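Local coordinates for protein thymidylate synthase (Enterobacteria phage T4, PDB 1TIS) that catalyses the methylation of dUMP to dTMP, using 5,10-methylenetetrahydrofolate as both one-carbon donor and reductant, and works as a homodimer, at residues 42-56 against 182-196. Sequence-based numbering, arbitrary orientation.
Sequences FPAVTTKKLAWKACI and LGLPFNIASYATLVH
With CG of F186 trans to its backbone N (chi1 -174°) and SG of C55 likewise trans (chi1 165°), the phenyl ring and the thiol come together in a sulfur-aromatic contact. SG stands 4.2 Å from the F186 ring centroid, only 2° off the ring normal, while CB of C55 lies over the same face nearer the rim, 3.5 Å from CE2. Cysteine suits the place because it is slim enough to lie close to the ring, yet polarisable; its SG also meets CB of A189 and OG of S190. Where the 42-56 chain passes over helix 184-202, small residues allow a close approach, CB of A44 resting 4.0 Å from CB of A189. In the thymidylate synthase fold this long helix packs on the large mixed sheet, Y191 stacking on W173 of strand 168-179; the segment 42-56 crosses its other side before entering helix 53-64. N187, which probably binds dUMP, sets off from the helix away from 42-56, and its OD1 is hydrogen-bonded to NE2 of Q175. P43 and V45 apply compact apolar groups to the branched I188, CG2 of V45 lying 4.0 Å from CD1. Farther along, CE1 of F42 touches CB of A192, 4.1 Å away. OG1 of T193 turns back to A189 O (3.2 Å), so its polar end is already bonded where CD1 of I56 packs against it at 3.8 Å.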
# COMPACT_ATOMS: atom_id res chain seq x y z
N PHE A 42 -9.26 -22.38 4.18
CA PHE A 42 -8.84 -21.67 2.99
C PHE A 42 -9.85 -20.61 2.60
O PHE A 42 -10.87 -21.00 2.04
CB PHE A 42 -8.66 -22.72 1.90
CG PHE A 42 -8.27 -22.23 0.54
CD1 PHE A 42 -6.98 -21.84 0.29
CD2 PHE A 42 -9.24 -22.19 -0.43
CE1 PHE A 42 -6.63 -21.40 -0.97
CE2 PHE A 42 -8.90 -21.75 -1.68
CZ PHE A 42 -7.60 -21.36 -1.95
N PRO A 43 -9.67 -19.31 2.75
CA PRO A 43 -10.75 -18.35 2.63
C PRO A 43 -11.44 -18.27 1.26
O PRO A 43 -12.48 -17.61 1.24
CB PRO A 43 -10.10 -17.07 3.04
CG PRO A 43 -8.74 -17.16 2.39
CD PRO A 43 -8.38 -18.61 2.75
N ALA A 44 -11.02 -18.89 0.14
CA ALA A 44 -11.66 -18.59 -1.15
C ALA A 44 -13.12 -18.98 -1.30
O ALA A 44 -13.55 -20.10 -1.56
CB ALA A 44 -10.95 -19.22 -2.32
N VAL A 45 -13.83 -17.88 -1.12
CA VAL A 45 -15.27 -17.82 -1.15
C VAL A 45 -15.72 -18.20 -2.56
O VAL A 45 -15.29 -17.61 -3.56
CB VAL A 45 -15.75 -16.37 -0.77
CG1 VAL A 45 -17.12 -16.54 -0.12
CG2 VAL A 45 -14.82 -15.60 0.18
N THR A 46 -16.51 -19.28 -2.63
CA THR A 46 -17.05 -19.83 -3.87
C THR A 46 -18.27 -19.05 -4.37
O THR A 46 -18.37 -17.84 -4.13
CB THR A 46 -17.33 -21.34 -3.56
OG1 THR A 46 -17.61 -21.95 -4.82
CG2 THR A 46 -18.48 -21.58 -2.56
N THR A 47 -19.26 -19.74 -4.97
CA THR A 47 -20.50 -19.22 -5.54
C THR A 47 -20.12 -18.42 -6.78
O THR A 47 -19.41 -17.41 -6.83
CB THR A 47 -21.29 -18.39 -4.50
OG1 THR A 47 -21.35 -19.21 -3.32
CG2 THR A 47 -22.70 -18.04 -4.96
N LYS A 48 -20.67 -19.13 -7.80
CA LYS A 48 -20.33 -19.10 -9.22
C LYS A 48 -19.22 -20.17 -9.13
O LYS A 48 -18.38 -20.08 -8.22
CB LYS A 48 -19.70 -17.78 -9.78
CG LYS A 48 -20.63 -16.56 -9.94
CD LYS A 48 -19.98 -15.42 -10.75
CE LYS A 48 -20.94 -14.25 -11.13
NZ LYS A 48 -21.12 -13.28 -10.07
N LYS A 49 -19.16 -21.27 -9.91
CA LYS A 49 -18.04 -22.20 -9.77
C LYS A 49 -16.91 -21.29 -10.23
O LYS A 49 -16.85 -20.83 -11.38
CB LYS A 49 -18.08 -23.42 -10.71
CG LYS A 49 -16.79 -24.25 -10.55
CD LYS A 49 -16.86 -25.63 -11.20
CE LYS A 49 -15.55 -26.41 -11.03
NZ LYS A 49 -15.78 -27.81 -11.32
N LEU A 50 -16.21 -20.85 -9.20
CA LEU A 50 -15.13 -19.90 -9.33
C LEU A 50 -14.22 -20.46 -10.40
O LEU A 50 -13.84 -21.63 -10.30
CB LEU A 50 -14.47 -19.83 -7.97
CG LEU A 50 -13.16 -19.14 -7.74
CD1 LEU A 50 -13.22 -17.64 -8.00
CD2 LEU A 50 -12.79 -19.45 -6.31
N ALA A 51 -13.94 -19.72 -11.47
CA ALA A 51 -12.99 -20.24 -12.43
C ALA A 51 -11.64 -20.03 -11.76
O ALA A 51 -10.89 -19.09 -11.94
CB ALA A 51 -13.08 -19.47 -13.73
N TRP A 52 -11.33 -21.00 -10.92
CA TRP A 52 -10.20 -20.98 -10.06
C TRP A 52 -9.02 -21.50 -10.84
O TRP A 52 -7.97 -20.88 -10.76
CB TRP A 52 -10.65 -21.80 -8.85
CG TRP A 52 -9.59 -22.11 -7.80
CD1 TRP A 52 -9.23 -21.32 -6.72
CD2 TRP A 52 -8.85 -23.24 -7.90
NE1 TRP A 52 -8.25 -21.97 -6.13
CE2 TRP A 52 -7.99 -23.12 -6.80
CE3 TRP A 52 -8.86 -24.29 -8.80
CZ2 TRP A 52 -7.07 -24.12 -6.60
CZ3 TRP A 52 -7.94 -25.27 -8.59
CH2 TRP A 52 -7.07 -25.18 -7.50
N LYS A 53 -9.07 -22.58 -11.61
CA LYS A 53 -7.98 -23.08 -12.49
C LYS A 53 -7.23 -22.01 -13.32
O LYS A 53 -6.02 -22.07 -13.55
CB LYS A 53 -8.53 -24.11 -13.50
CG LYS A 53 -9.83 -24.92 -13.23
CD LYS A 53 -11.20 -24.23 -13.44
CE LYS A 53 -11.23 -23.26 -14.64
NZ LYS A 53 -10.86 -23.86 -15.92
N ALA A 54 -7.97 -21.00 -13.82
CA ALA A 54 -7.42 -19.84 -14.52
C ALA A 54 -6.90 -18.80 -13.54
O ALA A 54 -6.15 -17.91 -13.92
CB ALA A 54 -8.43 -19.12 -15.36
N CYS A 55 -7.32 -18.81 -12.29
CA CYS A 55 -6.72 -17.95 -11.29
C CYS A 55 -5.35 -18.49 -10.85
O CYS A 55 -4.39 -17.73 -10.60
CB CYS A 55 -7.68 -17.87 -10.12
SG CYS A 55 -6.75 -17.21 -8.74
N ILE A 56 -5.24 -19.82 -10.80
CA ILE A 56 -4.04 -20.56 -10.42
C ILE A 56 -3.02 -20.41 -11.52
O ILE A 56 -1.82 -20.35 -11.27
CB ILE A 56 -4.45 -22.05 -10.18
CG1 ILE A 56 -5.39 -22.11 -9.02
CG2 ILE A 56 -3.28 -22.93 -9.85
CD1 ILE A 56 -4.88 -21.49 -7.68
N LEU A 182 -17.30 -8.86 -8.85
CA LEU A 182 -16.64 -9.90 -9.63
C LEU A 182 -15.14 -9.80 -9.76
O LEU A 182 -14.55 -10.25 -10.73
CB LEU A 182 -17.28 -9.90 -11.01
CG LEU A 182 -18.14 -11.10 -11.33
CD1 LEU A 182 -18.89 -10.84 -12.60
CD2 LEU A 182 -17.27 -12.32 -11.51
N GLY A 183 -14.49 -9.22 -8.78
CA GLY A 183 -13.05 -9.07 -8.86
C GLY A 183 -12.40 -9.71 -7.65
O GLY A 183 -11.76 -10.77 -7.70
N LEU A 184 -12.77 -9.08 -6.53
CA LEU A 184 -12.22 -9.38 -5.23
C LEU A 184 -12.25 -10.85 -4.93
O LEU A 184 -11.21 -11.29 -4.44
CB LEU A 184 -12.98 -8.63 -4.13
CG LEU A 184 -12.40 -8.52 -2.73
CD1 LEU A 184 -10.91 -8.09 -2.81
CD2 LEU A 184 -13.32 -7.57 -1.91
N PRO A 185 -13.25 -11.68 -5.23
CA PRO A 185 -13.06 -13.14 -5.20
C PRO A 185 -11.83 -13.77 -5.89
O PRO A 185 -11.09 -14.52 -5.22
CB PRO A 185 -14.37 -13.61 -5.71
CG PRO A 185 -15.27 -12.71 -4.88
CD PRO A 185 -14.67 -11.35 -5.10
N PHE A 186 -11.50 -13.43 -7.16
CA PHE A 186 -10.32 -13.97 -7.83
C PHE A 186 -9.05 -13.50 -7.11
O PHE A 186 -8.04 -14.20 -7.07
CB PHE A 186 -10.38 -13.49 -9.27
CG PHE A 186 -9.35 -13.99 -10.31
CD1 PHE A 186 -8.10 -13.35 -10.46
CD2 PHE A 186 -9.69 -15.00 -11.22
CE1 PHE A 186 -7.24 -13.70 -11.49
CE2 PHE A 186 -8.83 -15.34 -12.25
CZ PHE A 186 -7.61 -14.69 -12.39
N ASN A 187 -9.04 -12.32 -6.46
CA ASN A 187 -7.88 -11.84 -5.71
C ASN A 187 -7.63 -12.38 -4.33
O ASN A 187 -6.47 -12.55 -3.96
CB ASN A 187 -7.94 -10.37 -5.59
CG ASN A 187 -7.51 -9.81 -6.90
OD1 ASN A 187 -8.12 -8.89 -7.45
ND2 ASN A 187 -6.42 -10.35 -7.44
N ILE A 188 -8.66 -12.67 -3.54
CA ILE A 188 -8.54 -13.32 -2.24
C ILE A 188 -7.74 -14.61 -2.53
O ILE A 188 -6.63 -14.81 -2.03
CB ILE A 188 -10.01 -13.64 -1.68
CG1 ILE A 188 -10.94 -12.41 -1.50
CG2 ILE A 188 -9.82 -14.21 -0.28
CD1 ILE A 188 -12.41 -12.65 -1.02
N ALA A 189 -8.26 -15.45 -3.45
CA ALA A 189 -7.63 -16.71 -3.82
C ALA A 189 -6.17 -16.50 -4.29
O ALA A 189 -5.31 -17.07 -3.60
CB ALA A 189 -8.47 -17.41 -4.92
N SER A 190 -5.80 -15.69 -5.31
CA SER A 190 -4.42 -15.52 -5.76
C SER A 190 -3.40 -15.29 -4.66
O SER A 190 -2.44 -16.06 -4.60
CB SER A 190 -4.35 -14.37 -6.75
OG SER A 190 -3.88 -14.76 -8.05
N TYR A 191 -3.53 -14.32 -3.74
CA TYR A 191 -2.52 -14.23 -2.71
C TYR A 191 -2.66 -15.31 -1.64
O TYR A 191 -1.65 -15.68 -1.04
CB TYR A 191 -2.58 -12.86 -2.07
CG TYR A 191 -2.05 -11.78 -2.99
CD1 TYR A 191 -0.69 -11.63 -3.24
CD2 TYR A 191 -2.94 -10.93 -3.60
CE1 TYR A 191 -0.25 -10.65 -4.12
CE2 TYR A 191 -2.49 -9.95 -4.48
CZ TYR A 191 -1.15 -9.80 -4.74
OH TYR A 191 -0.76 -8.84 -5.66
N ALA A 192 -3.85 -15.88 -1.35
CA ALA A 192 -4.03 -17.03 -0.44
C ALA A 192 -3.13 -18.18 -0.88
O ALA A 192 -2.42 -18.80 -0.06
CB ALA A 192 -5.45 -17.52 -0.50
N THR A 193 -3.14 -18.48 -2.20
CA THR A 193 -2.27 -19.47 -2.79
C THR A 193 -0.87 -18.89 -2.66
O THR A 193 -0.06 -19.62 -2.08
CB THR A 193 -2.64 -19.73 -4.26
OG1 THR A 193 -4.05 -19.96 -4.29
CG2 THR A 193 -2.00 -20.97 -4.84
N LEU A 194 -0.50 -17.63 -3.02
CA LEU A 194 0.87 -17.13 -2.79
C LEU A 194 1.40 -17.23 -1.36
O LEU A 194 2.60 -17.48 -1.17
CB LEU A 194 1.05 -15.65 -3.15
CG LEU A 194 2.05 -15.17 -4.23
CD1 LEU A 194 2.77 -13.95 -3.68
CD2 LEU A 194 3.10 -16.20 -4.59
N VAL A 195 0.61 -17.10 -0.28
CA VAL A 195 1.18 -17.27 1.05
C VAL A 195 1.33 -18.76 1.27
O VAL A 195 2.11 -19.19 2.10
CB VAL A 195 0.28 -16.59 2.09
CG1 VAL A 195 -1.05 -17.21 2.08
CG2 VAL A 195 0.83 -16.76 3.50
N HIS A 196 0.61 -19.62 0.55
CA HIS A 196 0.85 -21.06 0.66
C HIS A 196 2.18 -21.52 0.05
O HIS A 196 2.99 -22.21 0.68
CB HIS A 196 -0.28 -21.84 -0.02
CG HIS A 196 -1.38 -22.06 0.99
ND1 HIS A 196 -2.27 -21.18 1.38
CD2 HIS A 196 -1.55 -23.23 1.69
CE1 HIS A 196 -2.98 -21.77 2.30
NE2 HIS A 196 -2.54 -23.00 2.48